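PDB 5XSW: chitinase from Thermococcus chitonophagus, which probably acts as an endochitinase, hydrolysing internal glycosidic bonds of chitin, and binds N-acetylglucosamine sugars in its pocket. Local coordinates for residues A[346-351]-A[366-371]; A[325-330]-A[360-365]. One frame throughout, in Å; residues are numbered along the deposited sequence.

Contact 1 of 2, residues A[346-351]-A[366-371]; sequences LKIFSD and FNMEGF. With NAG (2-acetamido-2-deoxy-beta-D-glucopyranose), chain C.
L346 and I348 meet F366 and M368 where the connections after helices 340-346 and 362-365 pack together in the helical part of the chain. K347 and N367, the first residues to leave helical geometry, both have positive phi, and K347 to S350 forms a type I beta turn. The CA atoms of L346 and F366 are 7.2 Å apart. One side-chain carbon and one carbonyl oxygen of 346-351 meet the F366 ring. I348 CG1 lies over one face, 4.0 Å above the plane and offset to the rim beside CE2; L346 O instead approaches the ring edge, 3.8 Å from CE2. That carbonyl is also a hydrogen-bond acceptor for N352 ND2. Further along, the L346 methyl CD1 sits against the thioether of M368, 3.6 Å from SD, with CG and CE equally near. A chi3 of 46° folds CE back, so the bent end of M368 curves around that methyl. L346 and M368 both also rest on F334 of helix 327-338, and no hydrogen bond passes between 346-351 and 366-371. The second loop then runs on to the glycan. The F371 ring stacks on F371 of the second subunit, while NAG, which is also hydrogen-bonded to E213, Q251 and R338 of the second subunit, donates from O6 to F371 O at 2.8 Å.

Contact 2 of 2, residues A[325-330]-A[360-365]; sequences PWAETE and EVLWKE
V361 occupies the N-cap of helix 362-365, and its carbonyl carbon comes 4.4 Å from E330 OE1 on helix 327-338. L362 follows, with CG anti to the backbone N (chi1 -175°). Its CD2 meets A327, 4.1 Å from CB and 3.9 Å from the carbonyl O, while its CB lies 3.3 Å from E330 OE1. At W363 the contact becomes polar: the backbone N donates to E330 OE1 at 2.9 Å, but the 126° angle at the hydrogen makes this a weak bond. The extended E330 side chain thus brings a carboxylate to the first turn of the short helix. The same oxygen is 3.5 Å from W363 CD1, with E330 CD in the indole plane at the ring edge and the carboxylate turned 84° to it. K364 CG lies over the centre of one indole face, 3.5 Å above it. D324 accepts from L362 N through OD2, close to E330 OE2; the two like charges may be eased by the helix N terminus or by a proton on one of them. L362 and W363 thus lie against the start of helix 327-338; W363 also touches P376 of helix 374-386, and A327 touches F318 of helix 313-321.

In the fold
This construct is the C-terminal piece of a longer protein, and both contacts lie in its helical part, beyond the N-terminal beta strands. From the N terminus, 325-330 comes first, then 346-351, 360-365 and 366-371. Contact 2 closes a loop of 29 intervening residues and contact 1 one of 14; because the segments alternate, the loops cross rather than nest. The second segments are consecutive in sequence, and a probable hydrogen bond from M368 N to W363 O (3.0 Å) joins them. M368 bridges the contacts, with CE 4.0 Å from E330 O. Contact 1 joins the connections after helices 340-346 and 362-365, contact 2 joins helices 327-338 and 362-365, and the centres of the two contacts are about 10 Å apart.

Contact 1 of 2, residues A[346-351]-A[366-371]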
ATOM      1  N   LEU A 346      15.498  10.605   7.880  1.00 24.16           N
ATOM      2  CA  LEU A 346      16.759  10.591   8.653  1.00 28.09           C
ATOM      3  C   LEU A 346      17.906  11.241   7.864  1.00 25.43           C
ATOM      4  O   LEU A 346      18.897  11.685   8.473  1.00 31.47           O
ATOM      5  CB  LEU A 346      17.159   9.137   9.039  1.00 25.75           C
ATOM      6  CG  LEU A 346      16.103   8.386   9.851  1.00 28.40           C
ATOM      7  CD1 LEU A 346      16.548   6.897  10.036  1.00 29.23           C
ATOM      8  CD2 LEU A 346      15.906   9.084  11.163  1.00 29.14           C
ATOM      9  N   LYS A 347      17.801  11.206   6.537  1.00 22.25           N
ATOM     10  CA  LYS A 347      18.824  11.746   5.640  1.00 29.22           C
ATOM     11  C   LYS A 347      20.223  11.132   5.897  1.00 32.30           C
ATOM     12  O   LYS A 347      21.243  11.820   5.796  1.00 30.79           O
ATOM     13  CB  LYS A 347      18.901  13.291   5.783  1.00 31.32           C
ATOM     14  CG  LYS A 347      17.615  13.998   5.301  1.00 28.44           C
ATOM     15  CD  LYS A 347      17.371  13.675   3.811  1.00 29.95           C
ATOM     16  CE  LYS A 347      16.180  14.527   3.309  1.00 39.15           C
ATOM     17  NZ  LYS A 347      15.776  14.322   1.884  1.00 35.60           N
ATOM     18  N   ILE A 348      20.258   9.844   6.210  1.00 32.34           N
ATOM     19  CA  ILE A 348      21.519   9.112   6.414  1.00 30.50           C
ATOM     20  C   ILE A 348      22.463   9.174   5.221  1.00 33.81           C
ATOM     21  O   ILE A 348      23.687   9.237   5.379  1.00 33.29           O
ATOM     22  CB  ILE A 348      21.204   7.646   6.757  1.00 28.44           C
ATOM     23  CG1 ILE A 348      20.759   7.598   8.223  1.00 30.24           C
ATOM     24  CG2 ILE A 348      22.423   6.718   6.441  1.00 27.76           C
ATOM     25  CD1 ILE A 348      19.933   6.335   8.572  1.00 30.20           C
ATOM     26  N   PHE A 349      21.913   9.199   4.015  1.00 26.54           N
ATOM     27  CA  PHE A 349      22.726   9.110   2.820  1.00 30.56           C
ATOM     28  C   PHE A 349      22.992  10.457   2.178  1.00 32.33           C
ATOM     29  O   PHE A 349      23.470  10.523   1.067  1.00 36.39           O
ATOM     30  CB  PHE A 349      22.066   8.158   1.805  1.00 30.28           C
ATOM     31  CG  PHE A 349      21.950   6.750   2.327  1.00 34.72           C
ATOM     32  CD1 PHE A 349      20.836   6.371   3.075  1.00 27.88           C
ATOM     33  CD2 PHE A 349      22.980   5.818   2.116  1.00 35.43           C
ATOM     34  CE1 PHE A 349      20.746   5.050   3.620  1.00 31.91           C
ATOM     35  CE2 PHE A 349      22.911   4.518   2.647  1.00 33.22           C
ATOM     36  CZ  PHE A 349      21.792   4.122   3.382  1.00 37.18           C
ATOM     37  N   SER A 350      22.655  11.539   2.863  1.00 33.31           N
ATOM     38  CA  SER A 350      22.887  12.869   2.285  1.00 37.67           C
ATOM     39  C   SER A 350      23.280  13.780   3.427  1.00 36.65           C
ATOM     40  O   SER A 350      24.426  13.703   3.919  1.00 34.31           O
ATOM     41  CB  SER A 350      21.652  13.380   1.515  1.00 40.03           C
ATOM     42  OG  SER A 350      20.454  13.206   2.283  1.00 37.69           O
ATOM     43  N   ASP A 351      22.333  14.565   3.929  1.00 31.83           N
ATOM     44  CA  ASP A 351      22.632  15.584   4.951  1.00 35.60           C
ATOM     45  C   ASP A 351      23.361  15.051   6.166  1.00 43.13           C
ATOM     46  O   ASP A 351      24.186  15.771   6.754  1.00 35.34           O
ATOM     47  CB  ASP A 351      21.355  16.283   5.459  1.00 31.03           C
ATOM     48  CG  ASP A 351      20.427  16.703   4.343  1.00 38.15           C
ATOM     49  OD1 ASP A 351      20.735  16.462   3.158  1.00 49.29           O
ATOM     50  OD2 ASP A 351      19.349  17.247   4.653  1.00 51.13           O
ATOM     51  N   PHE A 366      20.434   8.255  15.971  1.00 32.37           N
ATOM     52  CA  PHE A 366      19.404   8.776  15.094  1.00 29.59           C
ATOM     53  C   PHE A 366      17.991   8.593  15.619  1.00 35.72           C
ATOM     54  O   PHE A 366      17.034   8.885  14.926  1.00 34.85           O
ATOM     55  CB  PHE A 366      19.545   8.166  13.707  1.00 32.27           C
ATOM     56  CG  PHE A 366      20.603   8.815  12.873  1.00 33.45           C
ATOM     57  CD1 PHE A 366      21.935   8.526  13.076  1.00 35.34           C
ATOM     58  CD2 PHE A 366      20.267   9.729  11.905  1.00 36.10           C
ATOM     59  CE1 PHE A 366      22.908   9.130  12.313  1.00 36.83           C
ATOM     60  CE2 PHE A 366      21.234  10.336  11.137  1.00 37.39           C
ATOM     61  CZ  PHE A 366      22.559  10.038  11.346  1.00 33.77           C
ATOM     62  N   ASN A 367      17.867   8.091  16.836  1.00 37.27           N
ATOM     63  CA  ASN A 367      16.555   7.841  17.407  1.00 43.45           C
ATOM     64  C   ASN A 367      15.676   6.973  16.506  1.00 34.41           C
ATOM     65  O   ASN A 367      14.547   7.318  16.216  1.00 36.57           O
ATOM     66  CB  ASN A 367      15.876   9.155  17.766  1.00 52.78           C
ATOM     67  CG  ASN A 367      16.678   9.952  18.769  1.00 58.60           C
ATOM     68  OD1 ASN A 367      16.829   9.548  19.917  1.00 63.30           O
ATOM     69  ND2 ASN A 367      17.222  11.074  18.333  1.00 64.17           N
ATOM     70  N   MET A 368      16.240   5.865  16.049  1.00 31.09           N
ATOM     71  CA  MET A 368      15.568   4.922  15.163  1.00 38.41           C
ATOM     72  C   MET A 368      15.165   3.660  15.909  1.00 30.99           C
ATOM     73  O   MET A 368      15.344   2.556  15.433  1.00 33.79           O
ATOM     74  CB  MET A 368      16.430   4.544  13.965  1.00 31.17           C
ATOM     75  CG  MET A 368      17.238   5.653  13.370  1.00 38.70           C
ATOM     76  SD  MET A 368      18.501   4.914  12.344  1.00 38.35           S
ATOM     77  CE  MET A 368      17.569   3.700  11.449  1.00 25.43           C
ATOM     78  N   GLU A 369      14.662   3.834  17.113  1.00 28.78           N
ATOM     79  CA  GLU A 369      14.199   2.705  17.882  1.00 34.14           C
ATOM     80  C   GLU A 369      13.032   1.981  17.215  1.00 33.45           C
ATOM     81  O   GLU A 369      12.895   0.774  17.333  1.00 27.94           O
ATOM     82  CB  GLU A 369      13.831   3.118  19.297  1.00 31.90           C
ATOM     83  CG  GLU A 369      13.691   1.927  20.212  1.00 37.76           C
ATOM     84  CD  GLU A 369      14.018   2.239  21.649  1.00 42.49           C
ATOM     85  OE1 GLU A 369      14.157   3.427  21.975  1.00 44.07           O
ATOM     86  OE2 GLU A 369      14.126   1.291  22.440  1.00 37.47           O
ATOM     87  N   GLY A 370      12.170   2.737  16.554  1.00 27.98           N
ATOM     88  CA  GLY A 370      10.837   2.258  16.219  1.00 28.01           C
ATOM     89  C   GLY A 370       9.896   2.134  17.426  1.00 30.77           C
ATOM     90  O   GLY A 370      10.285   2.411  18.541  1.00 34.15           O
ATOM     91  N   PHE A 371       8.667   1.669  17.225  1.00 29.21           N
ATOM     92  CA  PHE A 371       7.766   1.459  18.379  1.00 29.50           C
ATOM     93  C   PHE A 371       8.087   0.215  19.181  1.00 31.93           C
ATOM     94  O   PHE A 371       8.398  -0.819  18.594  1.00 26.54           O
ATOM     95  CB  PHE A 371       6.305   1.363  17.904  1.00 30.81           C
ATOM     96  CG  PHE A 371       5.764   2.672  17.343  1.00 37.22           C
ATOM     97  CD1 PHE A 371       5.728   3.807  18.137  1.00 50.36           C
ATOM     98  CD2 PHE A 371       5.324   2.763  16.037  1.00 43.81           C
ATOM     99  CE1 PHE A 371       5.251   5.023  17.638  1.00 50.17           C
ATOM    100  CE2 PHE A 371       4.847   3.969  15.529  1.00 42.23           C
ATOM    101  CZ  PHE A 371       4.813   5.094  16.339  1.00 39.55           C
TER
HETATM  102  C1  NAG C   2       3.496  -5.409  18.307  1.00 24.68           C
HETATM  103  C2  NAG C   2       2.362  -5.340  17.356  1.00 23.24           C
HETATM  104  C3  NAG C   2       2.831  -4.940  15.967  1.00 25.02           C
HETATM  105  C4  NAG C   2       3.665  -3.694  15.974  1.00 24.99           C
HETATM  106  C5  NAG C   2       4.785  -3.881  16.913  1.00 22.54           C
HETATM  107  C6  NAG C   2       5.572  -2.600  16.975  1.00 25.90           C
HETATM  108  C7  NAG C   2       0.312  -6.819  17.517  1.00 30.55           C
HETATM  109  C8  NAG C   2      -0.303  -8.239  17.412  1.00 26.08           C
HETATM  110  N2  NAG C   2       1.696  -6.659  17.313  1.00 22.52           N
HETATM  111  O3  NAG C   2       1.729  -4.750  15.054  1.00 24.07           O
HETATM  112  O4  NAG C   2       4.302  -3.498  14.693  1.00 24.83           O
HETATM  113  O5  NAG C   2       4.296  -4.174  18.269  1.00 22.93           O
HETATM  114  O6  NAG C   2       6.527  -2.875  17.993  1.00 31.11           O
HETATM  115  O7  NAG C   2      -0.354  -5.803  17.749  1.00 29.95           O

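Contact 2 of 2, residues A[325-330]-A[360-365]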
ATOM      1  N   PRO A 325      28.593  -2.079  12.884  1.00 31.15           N
ATOM      2  CA  PRO A 325      28.525  -3.181  11.932  1.00 34.11           C
ATOM      3  C   PRO A 325      27.045  -3.678  11.677  1.00 30.55           C
ATOM      4  O   PRO A 325      26.789  -4.403  10.731  1.00 35.44           O
ATOM      5  CB  PRO A 325      29.375  -4.267  12.616  1.00 37.68           C
ATOM      6  CG  PRO A 325      29.193  -4.007  14.061  1.00 39.21           C
ATOM      7  CD  PRO A 325      29.152  -2.487  14.183  1.00 36.71           C
ATOM      8  N   TRP A 326      26.105  -3.247  12.499  1.00 32.73           N
ATOM      9  CA  TRP A 326      24.699  -3.665  12.332  1.00 28.63           C
ATOM     10  C   TRP A 326      23.891  -2.520  11.675  1.00 30.44           C
ATOM     11  O   TRP A 326      22.649  -2.583  11.620  1.00 27.66           O
ATOM     12  CB  TRP A 326      24.119  -4.061  13.688  1.00 27.84           C
ATOM     13  CG  TRP A 326      24.543  -5.411  14.182  1.00 36.59           C
ATOM     14  CD1 TRP A 326      25.693  -5.720  14.871  1.00 42.69           C
ATOM     15  CD2 TRP A 326      23.829  -6.646  14.025  1.00 32.41           C
ATOM     16  NE1 TRP A 326      25.733  -7.074  15.137  1.00 39.04           N
ATOM     17  CE2 TRP A 326      24.604  -7.662  14.639  1.00 40.50           C
ATOM     18  CE3 TRP A 326      22.624  -6.989  13.415  1.00 29.70           C
ATOM     19  CZ2 TRP A 326      24.204  -9.004  14.663  1.00 34.54           C
ATOM     20  CZ3 TRP A 326      22.222  -8.316  13.450  1.00 34.84           C
ATOM     21  CH2 TRP A 326      23.011  -9.307  14.060  1.00 35.18           C
ATOM     22  N   ALA A 327      24.595  -1.486  11.179  1.00 25.73           N
ATOM     23  CA  ALA A 327      23.925  -0.316  10.618  1.00 27.77           C
ATOM     24  C   ALA A 327      22.859  -0.665   9.538  1.00 27.51           C
ATOM     25  O   ALA A 327      21.752  -0.175   9.636  1.00 27.16           O
ATOM     26  CB  ALA A 327      24.932   0.656  10.017  1.00 25.95           C
ATOM     27  N   GLU A 328      23.198  -1.466   8.525  1.00 21.06           N
ATOM     28  CA  GLU A 328      22.265  -1.783   7.477  1.00 27.20           C
ATOM     29  C   GLU A 328      20.982  -2.448   8.059  1.00 26.67           C
ATOM     30  O   GLU A 328      19.824  -2.097   7.708  1.00 22.95           O
ATOM     31  CB  GLU A 328      22.900  -2.704   6.439  1.00 28.54           C
ATOM     32  CG  GLU A 328      21.864  -3.140   5.369  1.00 25.92           C
ATOM     33  CD  GLU A 328      22.444  -3.995   4.252  1.00 24.86           C
ATOM     34  OE1 GLU A 328      23.276  -4.892   4.564  1.00 26.25           O
ATOM     35  OE2 GLU A 328      22.032  -3.812   3.098  1.00 23.44           O
ATOM     36  N   THR A 329      21.207  -3.418   8.920  1.00 21.45           N
ATOM     37  CA  THR A 329      20.103  -4.187   9.545  1.00 24.30           C
ATOM     38  C   THR A 329      19.215  -3.249  10.381  1.00 27.65           C
ATOM     39  O   THR A 329      17.991  -3.380  10.390  1.00 23.00           O
ATOM     40  CB  THR A 329      20.655  -5.366  10.407  1.00 25.58           C
ATOM     41  OG1 THR A 329      21.360  -6.273   9.521  1.00 25.41           O
ATOM     42  CG2 THR A 329      19.484  -6.120  11.073  1.00 23.03           C
ATOM     43  N   GLU A 330      19.820  -2.325  11.113  1.00 23.59           N
ATOM     44  CA  GLU A 330      19.049  -1.350  11.867  1.00 21.60           C
ATOM     45  C   GLU A 330      18.147  -0.461  10.956  1.00 25.48           C
ATOM     46  O   GLU A 330      16.974  -0.234  11.279  1.00 24.29           O
ATOM     47  CB  GLU A 330      20.013  -0.415  12.668  1.00 22.57           C
ATOM     48  CG  GLU A 330      20.686  -1.189  13.819  1.00 24.05           C
ATOM     49  CD  GLU A 330      21.879  -0.415  14.362  1.00 36.06           C
ATOM     50  OE1 GLU A 330      21.776   0.816  14.456  1.00 31.19           O
ATOM     51  OE2 GLU A 330      22.895  -1.029  14.673  1.00 29.83           O
ATOM     52  N   GLU A 360      28.697   4.804  16.612  1.00 30.96           N
ATOM     53  CA  GLU A 360      29.020   3.473  17.080  1.00 39.77           C
ATOM     54  C   GLU A 360      27.775   2.601  17.159  1.00 38.56           C
ATOM     55  O   GLU A 360      27.842   1.417  16.902  1.00 38.29           O
ATOM     56  CB  GLU A 360      29.682   3.527  18.451  1.00 48.66           C
ATOM     57  CG  GLU A 360      31.095   4.134  18.419  1.00 76.08           C
ATOM     58  CD  GLU A 360      31.887   3.864  19.697  1.00106.04           C
ATOM     59  OE1 GLU A 360      31.365   3.144  20.585  1.00107.34           O
ATOM     60  OE2 GLU A 360      33.027   4.373  19.811  1.00113.85           O
ATOM     61  N   VAL A 361      26.655   3.202  17.563  1.00 36.34           N
ATOM     62  CA  VAL A 361      25.331   2.548  17.500  1.00 34.93           C
ATOM     63  C   VAL A 361      24.422   3.508  16.741  1.00 31.54           C
ATOM     64  O   VAL A 361      23.911   4.466  17.313  1.00 33.74           O
ATOM     65  CB  VAL A 361      24.786   2.267  18.863  1.00 36.86           C
ATOM     66  CG1 VAL A 361      23.517   1.393  18.799  1.00 39.75           C
ATOM     67  CG2 VAL A 361      25.870   1.568  19.720  1.00 42.74           C
ATOM     68  N   LEU A 362      24.223   3.236  15.457  1.00 31.27           N
ATOM     69  CA  LEU A 362      23.419   4.106  14.589  1.00 31.26           C
ATOM     70  C   LEU A 362      22.023   4.397  15.188  1.00 31.83           C
ATOM     71  O   LEU A 362      21.613   5.558  15.261  1.00 29.51           O
ATOM     72  CB  LEU A 362      23.322   3.477  13.199  1.00 29.22           C
ATOM     73  CG  LEU A 362      22.621   4.340  12.153  1.00 30.80           C
ATOM     74  CD1 LEU A 362      23.523   5.539  11.679  1.00 30.45           C
ATOM     75  CD2 LEU A 362      22.189   3.487  10.975  1.00 37.28           C
ATOM     76  N   TRP A 363      21.328   3.384  15.704  1.00 29.01           N
ATOM     77  CA  TRP A 363      19.930   3.611  16.042  1.00 34.27           C
ATOM     78  C   TRP A 363      19.805   4.543  17.242  1.00 32.19           C
ATOM     79  O   TRP A 363      18.829   5.247  17.366  1.00 31.71           O
ATOM     80  CB  TRP A 363      19.172   2.300  16.303  1.00 28.50           C
ATOM     81  CG  TRP A 363      19.528   1.539  17.527  1.00 28.46           C
ATOM     82  CD1 TRP A 363      20.442   0.497  17.631  1.00 29.55           C
ATOM     83  CD2 TRP A 363      18.944   1.692  18.814  1.00 28.63           C
ATOM     84  NE1 TRP A 363      20.484   0.054  18.939  1.00 28.71           N
ATOM     85  CE2 TRP A 363      19.547   0.742  19.667  1.00 29.05           C
ATOM     86  CE3 TRP A 363      17.977   2.553  19.337  1.00 30.05           C
ATOM     87  CZ2 TRP A 363      19.217   0.638  21.005  1.00 31.40           C
ATOM     88  CZ3 TRP A 363      17.632   2.423  20.672  1.00 32.87           C
ATOM     89  CH2 TRP A 363      18.253   1.478  21.485  1.00 30.34           C
ATOM     90  N   LYS A 364      20.804   4.563  18.115  1.00 33.01           N
ATOM     91  CA  LYS A 364      20.761   5.467  19.271  1.00 30.77           C
ATOM     92  C   LYS A 364      21.075   6.896  18.884  1.00 31.74           C
ATOM     93  O   LYS A 364      20.493   7.836  19.415  1.00 39.38           O
ATOM     94  CB  LYS A 364      21.732   4.987  20.351  1.00 34.11           C
ATOM     95  CG  LYS A 364      21.220   3.750  21.076  1.00 36.70           C
ATOM     96  CD  LYS A 364      22.180   3.433  22.226  1.00 44.60           C
ATOM     97  CE  LYS A 364      21.936   2.036  22.782  1.00 47.49           C
ATOM     98  NZ  LYS A 364      22.935   1.670  23.839  1.00 51.98           N
ATOM     99  N   GLU A 365      21.974   7.060  17.939  1.00 36.19           N
ATOM    100  CA  GLU A 365      22.318   8.402  17.489  1.00 40.46           C
ATOM    101  C   GLU A 365      21.187   9.054  16.715  1.00 46.61           C
ATOM    102  O   GLU A 365      21.070  10.266  16.727  1.00 38.36           O
ATOM    103  CB  GLU A 365      23.545   8.356  16.614  1.00 39.79           C
ATOM    104  CG  GLU A 365      24.789   8.340  17.405  1.00 56.57           C
ATOM    105  CD  GLU A 365      25.680   9.467  16.974  1.00 58.97           C
ATOM    106  OE1 GLU A 365      25.156  10.603  16.842  1.00 56.73           O
ATOM    107  OE2 GLU A 365      26.885   9.201  16.736  1.00 63.61           O
TER